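Local coordinates for protein AvrRpt2 (Erwinia amylovora, PDB 6HQZ) that probably cleaves proteins of the plant host as a type III effector, this chain being its C70-family, papain-like cysteine protease domain, at residues G19-C24 / P92-W97; R26-S31 / M106-G111; I32-R37 / L59-N64. One frame throughout, in Å; residues are numbered along the deposited sequence.

Contact 1: G19-C24 / P92-W97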
ATOM      1  N   GLY A  19      28.268  -6.152  -7.723  1.00 34.85           N
ATOM      2  CA  GLY A  19      27.323  -7.206  -8.055  1.00 34.37           C
ATOM      3  C   GLY A  19      25.968  -6.992  -7.415  1.00 31.18           C
ATOM      4  O   GLY A  19      24.975  -7.368  -8.048  1.00 29.06           O
ATOM      5  N   CYS A  20      25.889  -6.373  -6.220  1.00 28.75           N
ATOM      6  CA  CYS A  20      24.608  -6.164  -5.538  1.00 28.83           C
ATOM      7  C   CYS A  20      23.758  -5.150  -6.302  1.00 27.33           C
ATOM      8  O   CYS A  20      22.535  -5.319  -6.384  1.00 27.38           O
ATOM      9  CB  CYS A  20      24.750  -5.834  -4.050  1.00 30.08           C
ATOM     10  SG  CYS A  20      25.786  -4.414  -3.766  1.00 35.27           S
ATOM     11  N   TRP A  21      24.389  -4.160  -6.931  1.00 26.77           N
ATOM     12  CA  TRP A  21      23.620  -3.226  -7.790  1.00 28.36           C
ATOM     13  C   TRP A  21      22.896  -3.957  -8.960  1.00 29.78           C
ATOM     14  O   TRP A  21      21.685  -3.710  -9.252  1.00 29.80           O
ATOM     15  CB  TRP A  21      24.519  -2.096  -8.300  1.00 30.73           C
ATOM     16  CG  TRP A  21      23.941  -1.328  -9.519  1.00 33.46           C
ATOM     17  CD1 TRP A  21      24.133  -1.601 -10.838  1.00 36.65           C
ATOM     18  CD2 TRP A  21      23.069  -0.209  -9.461  1.00 34.21           C
ATOM     19  NE1 TRP A  21      23.426  -0.698 -11.616  1.00 38.26           N
ATOM     20  CE2 TRP A  21      22.790   0.185 -10.790  1.00 36.88           C
ATOM     21  CE3 TRP A  21      22.564   0.546  -8.418  1.00 34.50           C
ATOM     22  CZ2 TRP A  21      21.965   1.254 -11.096  1.00 38.36           C
ATOM     23  CZ3 TRP A  21      21.739   1.618  -8.721  1.00 35.57           C
ATOM     24  CH2 TRP A  21      21.453   1.960 -10.039  1.00 38.16           C
ATOM     25  N   TYR A  22      23.636  -4.816  -9.636  1.00 30.04           N
ATOM     26  CA  TYR A  22      23.073  -5.456 -10.833  1.00 32.53           C
ATOM     27  C   TYR A  22      22.000  -6.427 -10.404  1.00 30.89           C
ATOM     28  O   TYR A  22      20.933  -6.494 -11.058  1.00 30.97           O
ATOM     29  CB  TYR A  22      24.127  -6.122 -11.699  1.00 34.95           C
ATOM     30  CG  TYR A  22      25.121  -5.109 -12.212  1.00 37.46           C
ATOM     31  CD1 TYR A  22      24.787  -4.270 -13.283  1.00 39.49           C
ATOM     32  CD2 TYR A  22      26.384  -4.952 -11.631  1.00 37.63           C
ATOM     33  CE1 TYR A  22      25.677  -3.327 -13.780  1.00 41.44           C
ATOM     34  CE2 TYR A  22      27.290  -4.007 -12.119  1.00 40.10           C
ATOM     35  CZ  TYR A  22      26.922  -3.214 -13.204  1.00 41.78           C
ATOM     36  OH  TYR A  22      27.762  -2.279 -13.689  1.00 44.66           O
ATOM     37  N   ALA A  23      22.254  -7.135  -9.307  1.00 28.38           N
ATOM     38  CA  ALA A  23      21.251  -8.051  -8.805  1.00 27.38           C
ATOM     39  C   ALA A  23      19.958  -7.339  -8.387  1.00 25.95           C
ATOM     40  O   ALA A  23      18.862  -7.807  -8.767  1.00 27.80           O
ATOM     41  CB  ALA A  23      21.779  -8.909  -7.680  1.00 26.00           C
ATOM     42  N   CYS A  24      20.070  -6.252  -7.610  1.00 24.44           N
ATOM     43  CA  CYS A  24      18.913  -5.531  -7.127  1.00 25.03           C
ATOM     44  C   CYS A  24      18.129  -4.915  -8.307  1.00 27.88           C
ATOM     45  O   CYS A  24      16.918  -4.972  -8.317  1.00 27.73           O
ATOM     46  CB  CYS A  24      19.314  -4.453  -6.084  1.00 25.78           C
ATOM     47  SG  CYS A  24      19.871  -5.201  -4.528  1.00 24.32           S
ATOM     48  N   PRO A  92       8.686  -3.396  -5.558  1.00 30.96           N
ATOM     49  CA  PRO A  92       9.905  -3.573  -4.742  1.00 29.20           C
ATOM     50  C   PRO A  92      10.869  -2.362  -4.741  1.00 27.06           C
ATOM     51  O   PRO A  92      10.987  -1.573  -5.733  1.00 27.21           O
ATOM     52  CB  PRO A  92      10.580  -4.786  -5.364  1.00 28.41           C
ATOM     53  CG  PRO A  92       9.972  -4.967  -6.697  1.00 31.68           C
ATOM     54  CD  PRO A  92       8.620  -4.295  -6.716  1.00 32.01           C
ATOM     55  N   ILE A  93      11.543  -2.216  -3.636  1.00 25.75           N
ATOM     56  CA  ILE A  93      12.351  -1.017  -3.404  1.00 25.14           C
ATOM     57  C   ILE A  93      13.782  -1.460  -3.006  1.00 24.08           C
ATOM     58  O   ILE A  93      13.982  -2.218  -2.049  1.00 21.83           O
ATOM     59  CB  ILE A  93      11.782  -0.189  -2.251  1.00 26.41           C
ATOM     60  CG1 ILE A  93      10.428   0.354  -2.583  1.00 28.57           C
ATOM     61  CG2 ILE A  93      12.721   0.972  -1.893  1.00 26.62           C
ATOM     62  CD1 ILE A  93       9.635   0.793  -1.371  1.00 29.11           C
ATOM     63  N   MET A  94      14.746  -1.001  -3.779  1.00 24.45           N
ATOM     64  CA  MET A  94      16.139  -1.317  -3.448  1.00 25.24           C
ATOM     65  C   MET A  94      16.727  -0.249  -2.536  1.00 23.75           C
ATOM     66  O   MET A  94      16.648   0.958  -2.844  1.00 24.00           O
ATOM     67  CB  MET A  94      17.021  -1.523  -4.654  1.00 28.21           C
ATOM     68  CG  MET A  94      17.136  -0.465  -5.662  1.00 32.76           C
ATOM     69  SD  MET A  94      18.134  -1.071  -7.073  1.00 38.67           S
ATOM     70  CE  MET A  94      19.006   0.435  -7.433  1.00 40.55           C
ATOM     71  N   PHE A  95      17.317  -0.735  -1.451  1.00 21.35           N
ATOM     72  CA  PHE A  95      17.838   0.116  -0.380  1.00 20.85           C
ATOM     73  C   PHE A  95      19.294  -0.183  -0.065  1.00 21.24           C
ATOM     74  O   PHE A  95      19.785  -1.337  -0.057  1.00 20.24           O
ATOM     75  CB  PHE A  95      16.978   0.035   0.903  1.00 21.43           C
ATOM     76  CG  PHE A  95      17.018  -1.263   1.618  1.00 20.68           C
ATOM     77  CD1 PHE A  95      16.180  -2.277   1.216  1.00 21.68           C
ATOM     78  CD2 PHE A  95      17.792  -1.461   2.732  1.00 21.94           C
ATOM     79  CE1 PHE A  95      16.129  -3.475   1.893  1.00 21.18           C
ATOM     80  CE2 PHE A  95      17.724  -2.650   3.441  1.00 20.99           C
ATOM     81  CZ  PHE A  95      16.919  -3.664   3.005  1.00 22.03           C
ATOM     82  N   GLY A  96      19.969   0.922   0.245  1.00 20.67           N
ATOM     83  CA  GLY A  96      21.353   0.933   0.699  1.00 20.55           C
ATOM     84  C   GLY A  96      21.379   0.944   2.188  1.00 19.84           C
ATOM     85  O   GLY A  96      20.664   1.733   2.791  1.00 18.66           O
ATOM     86  N   TRP A  97      22.238   0.115   2.795  1.00 20.37           N
ATOM     87  CA  TRP A  97      22.328   0.050   4.258  1.00 20.15           C
ATOM     88  C   TRP A  97      23.661  -0.388   4.733  1.00 20.11           C
ATOM     89  O   TRP A  97      24.427  -0.990   4.000  1.00 20.59           O
ATOM     90  CB  TRP A  97      21.251  -0.866   4.841  1.00 20.93           C
ATOM     91  CG  TRP A  97      21.356  -2.298   4.455  1.00 21.07           C
ATOM     92  CD1 TRP A  97      21.070  -2.870   3.241  1.00 21.51           C
ATOM     93  CD2 TRP A  97      21.706  -3.394   5.339  1.00 22.35           C
ATOM     94  NE1 TRP A  97      21.222  -4.232   3.327  1.00 20.95           N
ATOM     95  CE2 TRP A  97      21.550  -4.580   4.602  1.00 21.83           C
ATOM     96  CE3 TRP A  97      22.040  -3.479   6.686  1.00 22.27           C
ATOM     97  CZ2 TRP A  97      21.798  -5.805   5.137  1.00 23.91           C
ATOM     98  CZ3 TRP A  97      22.245  -4.736   7.254  1.00 24.39           C
ATOM     99  CH2 TRP A  97      22.152  -5.880   6.466  1.00 24.95           C
TER
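Cys24, which meets Met94 across this contact, is fixed on its own side by the 2.9 Å helical hydrogen bond from Cys24 N to Cys20 O. One turn of helix thus holds its backbone while its side chain is directed at strand 93-98. Cys24 CB lies 3.7 Å from Met94 SD and 4.0 Å from Met94 CB, so the thioether lies close against the helix at this point. Met94 reaches it with CG in the crowded position between its own backbone N and carbonyl carbon (chi1 57°), and a bend at chi3 then carries the terminal methyl on toward Trp21. There Met94 CE comes within 3.2 Å of Trp21 CZ3, a distance unusually short for two carbons and so perhaps slightly inexact, and lies 3.7 Å from Trp21 CE3; the methyl therefore sits by the benzo half of the indole and not by its pyrrole half. The two side chains cross obliquely. Met94 SD is 5.3 Å from the centroid of the six-membered ring and 31° off its normal, a Met-aromatic contact of oblique approach. This is the helix-on-sheet layer of the papain-like fold: helix 19-27 packs on an antiparallel sheet in which strand 93-98 lies between strands 149-152 and 104-113. Trp21 is held at its other end as well, because its NE1 makes a hydrogen bond to Ser34 O in the loop that follows the helix. Its CD1 stands 3.6 Å above the plane of the Tyr22 ring, over the centre. On the sheet side, Met94 also touches Met106 and Leu150 of the flanking strands, and Phe95, pointing from the other side of the strand, packs edge-to-face with Phe137.

Contact 2: R26-S31 / M106-G111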
ATOM      1  N   ARG A  26      18.018  -5.943 -11.372  1.00 34.33           N
ATOM      2  CA  ARG A  26      17.378  -7.094 -12.041  1.00 37.02           C
ATOM      3  C   ARG A  26      16.145  -7.606 -11.271  1.00 34.88           C
ATOM      4  O   ARG A  26      15.092  -7.881 -11.892  1.00 33.27           O
ATOM      5  CB  ARG A  26      18.357  -8.259 -12.358  1.00 39.48           C
ATOM      6  CG  ARG A  26      17.962  -9.075 -13.587  1.00 46.75           C
ATOM      7  CD  ARG A  26      19.087  -9.933 -14.229  1.00 52.23           C
ATOM      8  NE  ARG A  26      20.413  -9.517 -13.755  1.00 54.21           N
ATOM      9  CZ  ARG A  26      21.452 -10.316 -13.521  1.00 55.88           C
ATOM     10  NH1 ARG A  26      21.397 -11.618 -13.787  1.00 57.65           N
ATOM     11  NH2 ARG A  26      22.574  -9.779 -13.047  1.00 54.39           N
ATOM     12  N   MET A  27      16.226  -7.640  -9.937  1.00 30.32           N
ATOM     13  CA  MET A  27      15.068  -7.993  -9.128  1.00 30.71           C
ATOM     14  C   MET A  27      13.927  -6.996  -9.278  1.00 31.33           C
ATOM     15  O   MET A  27      12.773  -7.401  -9.143  1.00 33.08           O
ATOM     16  CB  MET A  27      15.411  -8.207  -7.663  1.00 27.65           C
ATOM     17  CG  MET A  27      16.314  -9.386  -7.441  1.00 27.10           C
ATOM     18  SD  MET A  27      16.527  -9.766  -5.696  1.00 25.05           S
ATOM     19  CE  MET A  27      18.028  -8.898  -5.307  1.00 25.29           C
ATOM     20  N   LEU A  28      14.248  -5.743  -9.599  1.00 31.54           N
ATOM     21  CA  LEU A  28      13.225  -4.696  -9.822  1.00 33.98           C
ATOM     22  C   LEU A  28      12.595  -4.734 -11.248  1.00 36.24           C
ATOM     23  O   LEU A  28      11.752  -3.876 -11.567  1.00 36.57           O
ATOM     24  CB  LEU A  28      13.786  -3.305  -9.549  1.00 33.67           C
ATOM     25  CG  LEU A  28      13.453  -2.687  -8.191  1.00 32.96           C
ATOM     26  CD1 LEU A  28      13.789  -3.520  -6.946  1.00 31.18           C
ATOM     27  CD2 LEU A  28      14.075  -1.310  -8.089  1.00 33.66           C
ATOM     28  N   GLY A  29      13.088  -5.634 -12.099  1.00 37.21           N
ATOM     29  CA  GLY A  29      12.644  -5.809 -13.503  1.00 40.98           C
ATOM     30  C   GLY A  29      13.514  -5.129 -14.572  1.00 42.78           C
ATOM     31  O   GLY A  29      13.206  -5.236 -15.736  1.00 43.96           O
ATOM     32  N   HIS A  30      14.600  -4.457 -14.189  1.00 41.29           N
ATOM     33  CA  HIS A  30      15.461  -3.697 -15.129  1.00 42.54           C
ATOM     34  C   HIS A  30      16.697  -4.493 -15.545  1.00 43.74           C
ATOM     35  O   HIS A  30      17.240  -5.301 -14.771  1.00 40.93           O
ATOM     36  CB  HIS A  30      15.930  -2.381 -14.464  1.00 41.20           C
ATOM     37  CG  HIS A  30      14.820  -1.415 -14.176  1.00 40.04           C
ATOM     38  ND1 HIS A  30      14.725  -0.179 -14.787  1.00 41.25           N
ATOM     39  CD2 HIS A  30      13.738  -1.527 -13.377  1.00 38.92           C
ATOM     40  CE1 HIS A  30      13.626   0.428 -14.377  1.00 41.34           C
ATOM     41  NE2 HIS A  30      13.002  -0.371 -13.530  1.00 40.54           N
ATOM     42  N   SER A  31      17.139  -4.267 -16.777  1.00 47.78           N
ATOM     43  CA  SER A  31      18.430  -4.719 -17.265  1.00 49.96           C
ATOM     44  C   SER A  31      19.217  -3.480 -17.536  1.00 51.41           C
ATOM     45  O   SER A  31      18.968  -2.754 -18.482  1.00 53.37           O
ATOM     46  CB  SER A  31      18.295  -5.524 -18.547  1.00 54.00           C
ATOM     47  OG  SER A  31      17.818  -6.795 -18.203  1.00 54.80           O
ATOM     48  N   MET A 106      23.417  -3.393  -0.771  1.00 23.28           N
ATOM     49  CA  MET A 106      22.149  -3.126  -1.347  1.00 22.57           C
ATOM     50  C   MET A 106      21.295  -4.360  -1.275  1.00 23.35           C
ATOM     51  O   MET A 106      21.813  -5.459  -1.508  1.00 24.67           O
ATOM     52  CB  MET A 106      22.317  -2.734  -2.790  1.00 25.77           C
ATOM     53  CG  MET A 106      22.879  -1.380  -3.049  1.00 27.55           C
ATOM     54  SD  MET A 106      23.085  -1.185  -4.817  1.00 33.50           S
ATOM     55  CE  MET A 106      21.360  -1.166  -5.293  1.00 30.67           C
ATOM     56  N   SER A 107      20.003  -4.166  -0.960  1.00 21.50           N
ATOM     57  CA  SER A 107      19.053  -5.256  -0.840  1.00 21.93           C
ATOM     58  C   SER A 107      17.742  -4.803  -1.362  1.00 21.33           C
ATOM     59  O   SER A 107      17.549  -3.609  -1.635  1.00 21.24           O
ATOM     60  CB  SER A 107      18.918  -5.687   0.611  1.00 22.48           C
ATOM     61  OG  SER A 107      20.131  -6.262   1.093  1.00 24.91           O
ATOM     62  N   VAL A 108      16.819  -5.733  -1.529  1.00 22.47           N
ATOM     63  CA  VAL A 108      15.506  -5.407  -2.055  1.00 22.19           C
ATOM     64  C   VAL A 108      14.421  -5.669  -1.091  1.00 22.73           C
ATOM     65  O   VAL A 108      14.220  -6.821  -0.699  1.00 23.55           O
ATOM     66  CB  VAL A 108      15.205  -6.209  -3.362  1.00 23.56           C
ATOM     67  CG1 VAL A 108      13.773  -5.832  -3.828  1.00 25.14           C
ATOM     68  CG2 VAL A 108      16.232  -5.878  -4.446  1.00 23.38           C
ATOM     69  N   LEU A 109      13.734  -4.584  -0.694  1.00 23.00           N
ATOM     70  CA  LEU A 109      12.589  -4.616   0.201  1.00 23.28           C
ATOM     71  C   LEU A 109      11.403  -5.177  -0.554  1.00 23.92           C
ATOM     72  O   LEU A 109      11.066  -4.653  -1.636  1.00 26.10           O
ATOM     73  CB  LEU A 109      12.204  -3.231   0.679  1.00 22.67           C
ATOM     74  CG  LEU A 109      11.079  -3.190   1.712  1.00 23.36           C
ATOM     75  CD1 LEU A 109      11.393  -3.944   3.025  1.00 22.02           C
ATOM     76  CD2 LEU A 109      10.796  -1.718   1.923  1.00 24.28           C
ATOM     77  N   THR A 110      10.782  -6.187   0.017  1.00 24.61           N
ATOM     78  CA  THR A 110       9.595  -6.848  -0.639  1.00 26.78           C
ATOM     79  C   THR A 110       8.282  -6.876   0.166  1.00 28.90           C
ATOM     80  O   THR A 110       7.200  -7.103  -0.419  1.00 31.14           O
ATOM     81  CB  THR A 110       9.896  -8.295  -1.037  1.00 27.06           C
ATOM     82  OG1 THR A 110      10.021  -9.113   0.165  1.00 26.75           O
ATOM     83  CG2 THR A 110      11.139  -8.326  -1.939  1.00 27.12           C
ATOM     84  N   GLY A 111       8.377  -6.833   1.494  1.00 27.68           N
ATOM     85  CA  GLY A 111       7.230  -6.848   2.317  1.00 28.90           C
ATOM     86  C   GLY A 111       7.503  -6.475   3.743  1.00 28.58           C
ATOM     87  O   GLY A 111       8.628  -6.187   4.107  1.00 28.48           O
TER
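CG anti to the carbonyl carbon (chi1 -65°) and a chain bent at chi3 (-95°) bring the terminal methyl of Met27 to Val108, where Met27 CE lies 3.6 Å from Val108 CG2. The same methyl of Val108 is 4.1 Å from Met27 CB, so it is met by both the root and the tip of the methionine. The other branch, Val108 CG1, stands anti to its backbone N and takes the second partner: Leu28 CD1 is 3.9 Å away, the two side chains sliding past each other in opposite directions. Val108 is thereby divided, one methyl for each of two successive residues, in a purely apolar contact. Cys24 and Pro92 touch Val108 too, and Met27 reaches on to Val11 and to His122 of strand 118-123. Just beyond Leu28 the chain leaves the helix through Gly29, whose N bonds to Arg26 O at 3.0 Å and whose phi is positive (98°). On the strand, Thr110 and Gly111 both face Ile120 in a classic beta bulge. The arrangement is a helix C-terminus closed by a Schellman motif and laid on a middle strand of the antiparallel sheet in a papain-like protease.

Contact 3: I32-R37 / L59-N64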
ATOM      1  N   ILE A  32      20.176  -3.235 -16.682  1.00 50.92           N
ATOM      2  CA  ILE A  32      20.932  -2.025 -16.736  1.00 52.88           C
ATOM      3  C   ILE A  32      22.382  -2.458 -16.833  1.00 55.52           C
ATOM      4  O   ILE A  32      22.926  -3.098 -15.905  1.00 54.53           O
ATOM      5  CB  ILE A  32      20.708  -1.142 -15.492  1.00 49.91           C
ATOM      6  CG1 ILE A  32      19.201  -1.009 -15.154  1.00 49.44           C
ATOM      7  CG2 ILE A  32      21.374   0.212 -15.706  1.00 51.27           C
ATOM      8  CD1 ILE A  32      18.854  -0.127 -13.962  1.00 47.34           C
ATOM      9  N   SER A  33      23.007  -2.034 -17.921  1.00 59.13           N
ATOM     10  CA  SER A  33      24.350  -2.439 -18.273  1.00 62.00           C
ATOM     11  C   SER A  33      25.483  -1.699 -17.543  1.00 61.94           C
ATOM     12  O   SER A  33      26.645  -2.040 -17.778  1.00 65.87           O
ATOM     13  CB  SER A  33      24.543  -2.188 -19.756  1.00 65.86           C
ATOM     14  OG  SER A  33      24.743  -0.802 -19.961  1.00 68.22           O
ATOM     15  N   SER A  34      25.173  -0.664 -16.743  1.00 59.43           N
ATOM     16  CA  SER A  34      26.195   0.104 -16.029  1.00 57.50           C
ATOM     17  C   SER A  34      25.661   0.622 -14.699  1.00 54.27           C
ATOM     18  O   SER A  34      24.468   0.628 -14.439  1.00 51.75           O
ATOM     19  CB  SER A  34      26.707   1.259 -16.893  1.00 61.71           C
ATOM     20  OG  SER A  34      25.698   2.225 -17.102  1.00 62.04           O
ATOM     21  N   GLY A  35      26.560   1.053 -13.837  1.00 52.32           N
ATOM     22  CA  GLY A  35      26.178   1.371 -12.480  1.00 49.08           C
ATOM     23  C   GLY A  35      27.036   2.486 -11.980  1.00 49.38           C
ATOM     24  O   GLY A  35      27.878   3.009 -12.708  1.00 53.28           O
ATOM     25  N   PRO A  36      26.846   2.850 -10.728  1.00 47.91           N
ATOM     26  CA  PRO A  36      27.651   3.898 -10.151  1.00 50.06           C
ATOM     27  C   PRO A  36      29.134   3.596 -10.331  1.00 53.29           C
ATOM     28  O   PRO A  36      29.579   2.433 -10.231  1.00 53.27           O
ATOM     29  CB  PRO A  36      27.236   3.876  -8.700  1.00 47.34           C
ATOM     30  CG  PRO A  36      25.818   3.335  -8.755  1.00 45.71           C
ATOM     31  CD  PRO A  36      25.956   2.237  -9.736  1.00 45.75           C
ATOM     32  N   ARG A  37      29.861   4.648 -10.631  1.00 55.07           N
ATOM     33  CA  ARG A  37      31.224   4.541 -11.096  1.00 58.82           C
ATOM     34  C   ARG A  37      32.123   4.248  -9.888  1.00 56.98           C
ATOM     35  O   ARG A  37      33.134   3.539  -9.983  1.00 57.10           O
ATOM     36  CB  ARG A  37      31.604   5.852 -11.788  1.00 62.56           C
ATOM     37  CG  ARG A  37      32.833   5.776 -12.683  1.00 68.33           C
ATOM     38  CD  ARG A  37      33.442   7.147 -12.970  1.00 71.93           C
ATOM     39  NE  ARG A  37      34.919   7.082 -12.989  1.00 77.38           N
ATOM     40  CZ  ARG A  37      35.727   7.170 -11.919  1.00 77.93           C
ATOM     41  NH1 ARG A  37      35.247   7.339 -10.682  1.00 75.81           N
ATOM     42  NH2 ARG A  37      37.045   7.085 -12.084  1.00 81.61           N
ATOM     43  N   LEU A  59      21.573  10.452 -10.218  1.00 44.96           N
ATOM     44  CA  LEU A  59      20.395  11.079 -10.845  1.00 46.37           C
ATOM     45  C   LEU A  59      20.335  10.779 -12.340  1.00 47.97           C
ATOM     46  O   LEU A  59      19.256  10.485 -12.884  1.00 47.15           O
ATOM     47  CB  LEU A  59      20.323  12.598 -10.574  1.00 47.82           C
ATOM     48  CG  LEU A  59      19.898  12.916  -9.133  1.00 46.36           C
ATOM     49  CD1 LEU A  59      19.958  14.394  -8.877  1.00 47.43           C
ATOM     50  CD2 LEU A  59      18.500  12.359  -8.807  1.00 45.66           C
ATOM     51  N   ARG A  60      21.490  10.843 -12.990  1.00 49.88           N
ATOM     52  CA  ARG A  60      21.590  10.472 -14.405  1.00 52.64           C
ATOM     53  C   ARG A  60      21.113   9.030 -14.680  1.00 51.23           C
ATOM     54  O   ARG A  60      20.322   8.787 -15.603  1.00 52.90           O
ATOM     55  CB  ARG A  60      23.019  10.633 -14.898  1.00 54.63           C
ATOM     56  CG  ARG A  60      23.173  10.337 -16.386  1.00 58.52           C
ATOM     57  CD  ARG A  60      24.558   9.847 -16.714  1.00 59.99           C
ATOM     58  NE  ARG A  60      25.493  10.959 -16.733  1.00 63.06           N
ATOM     59  CZ  ARG A  60      26.644  10.976 -17.422  1.00 67.53           C
ATOM     60  NH1 ARG A  60      27.044   9.912 -18.136  1.00 68.53           N
ATOM     61  NH2 ARG A  60      27.423  12.064 -17.401  1.00 69.74           N
ATOM     62  N   LEU A  61      21.624   8.079 -13.921  1.00 48.66           N
ATOM     63  CA  LEU A  61      21.177   6.680 -14.038  1.00 47.99           C
ATOM     64  C   LEU A  61      19.680   6.549 -13.885  1.00 46.76           C
ATOM     65  O   LEU A  61      19.023   5.896 -14.700  1.00 48.18           O
ATOM     66  CB  LEU A  61      21.877   5.766 -13.013  1.00 46.60           C
ATOM     67  CG  LEU A  61      23.165   5.091 -13.461  1.00 49.18           C
ATOM     68  CD1 LEU A  61      24.034   4.688 -12.267  1.00 48.08           C
ATOM     69  CD2 LEU A  61      22.858   3.880 -14.326  1.00 50.20           C
ATOM     70  N   MET A  62      19.145   7.191 -12.840  1.00 45.20           N
ATOM     71  CA  MET A  62      17.707   7.195 -12.557  1.00 45.50           C
ATOM     72  C   MET A  62      16.890   7.713 -13.777  1.00 49.69           C
ATOM     73  O   MET A  62      15.932   7.043 -14.227  1.00 50.62           O
ATOM     74  CB  MET A  62      17.425   8.012 -11.277  1.00 44.11           C
ATOM     75  CG  MET A  62      17.890   7.351  -9.997  1.00 42.64           C
ATOM     76  SD  MET A  62      18.044   8.494  -8.606  1.00 42.57           S
ATOM     77  CE  MET A  62      16.346   9.106  -8.497  1.00 42.56           C
ATOM     78  N   ARG A  63      17.303   8.857 -14.330  1.00 51.63           N
ATOM     79  CA  ARG A  63      16.678   9.435 -15.515  1.00 55.43           C
ATOM     80  C   ARG A  63      16.725   8.444 -16.670  1.00 56.73           C
ATOM     81  O   ARG A  63      15.722   8.198 -17.311  1.00 58.90           O
ATOM     82  CB  ARG A  63      17.399  10.724 -15.895  1.00 58.99           C
ATOM     83  CG  ARG A  63      16.856  11.510 -17.094  1.00 64.62           C
ATOM     84  CD  ARG A  63      17.536  12.879 -17.311  1.00 68.16           C
ATOM     85  NE  ARG A  63      17.737  13.478 -15.999  1.00 67.74           N
ATOM     86  CZ  ARG A  63      18.889  13.547 -15.301  1.00 66.32           C
ATOM     87  NH1 ARG A  63      20.057  13.171 -15.834  1.00 67.74           N
ATOM     88  NH2 ARG A  63      18.873  14.080 -14.072  1.00 61.74           N
ATOM     89  N   ASN A  64      17.893   7.861 -16.904  1.00 56.28           N
ATOM     90  CA  ASN A  64      18.123   6.942 -18.022  1.00 57.67           C
ATOM     91  C   ASN A  64      17.470   5.592 -17.943  1.00 55.72           C
ATOM     92  O   ASN A  64      17.213   5.011 -19.005  1.00 57.98           O
ATOM     93  CB  ASN A  64      19.625   6.739 -18.256  1.00 58.32           C
ATOM     94  CG  ASN A  64      20.261   7.971 -18.861  1.00 61.73           C
ATOM     95  OD1 ASN A  64      19.561   8.912 -19.180  1.00 63.83           O
ATOM     96  ND2 ASN A  64      21.578   7.980 -19.011  1.00 63.34           N
TER
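Leu61 of helix 49-65 points its side chain at Ile32, Ser34, Gly35 and Pro36, joining two parts of the papain-like domain: this long helix and the irregular loop that runs from helix 19-27 to helix 40-45. Across the two segments there is no hydrogen bond, and Leu61 is the one residue of its helical segment that makes the contact. Side-chain packing is divided between its two methyls. Leu61 CD2 faces the Ile32 side, 4.2 Å from Ile32 CG2, the branch that stands anti to the backbone N of Ile32. Leu61 CD1 faces the Pro36 side, 4.0 Å from Pro36 CD, and there the leucine and the proline ring cross at about a right angle. The closer approaches are those of methyl to backbone. Leu61 CD1 rests on the Gly35-Pro36 peptide link, 3.7 Å from both Gly35 C and Pro36 N. The same loop residues have further neighbours: Ile32 also touches Glu65 and Pro36 also touches Gln54, both on helix 49-65, while Thr25 and Trp21 of helix 19-27 touch Ile32 and Pro36 respectively. One carbonyl brings in a polar bond: Ser34 O accepts a hydrogen bond from Trp21 NE1, which satisfies this oxygen from the side of helix 19-27, and the same Ser34 O lies 3.6 Å from Leu61 CD2.

In the fold
Contacts 1 and 2 are buried near the middle of the chain, their centres about 6 Å apart, and both lay helix 19-27 on the same antiparallel sheet, the first on strand 93-98 and the second on the adjacent strand 104-113. Contact 3 lies about 15 Å from the chain centre, is only partly buried, and ties a loop to helix 49-65 without using the sheet. Chemistry follows place: sulfur and an indole in contact 1, aliphatic methyls with a methionine in contact 2, and leucine methyls against backbone and apolar side chains in contact 3. Trp21 bridges contacts 1 and 3, whereas contacts 2 and 3 merely adjoin in sequence.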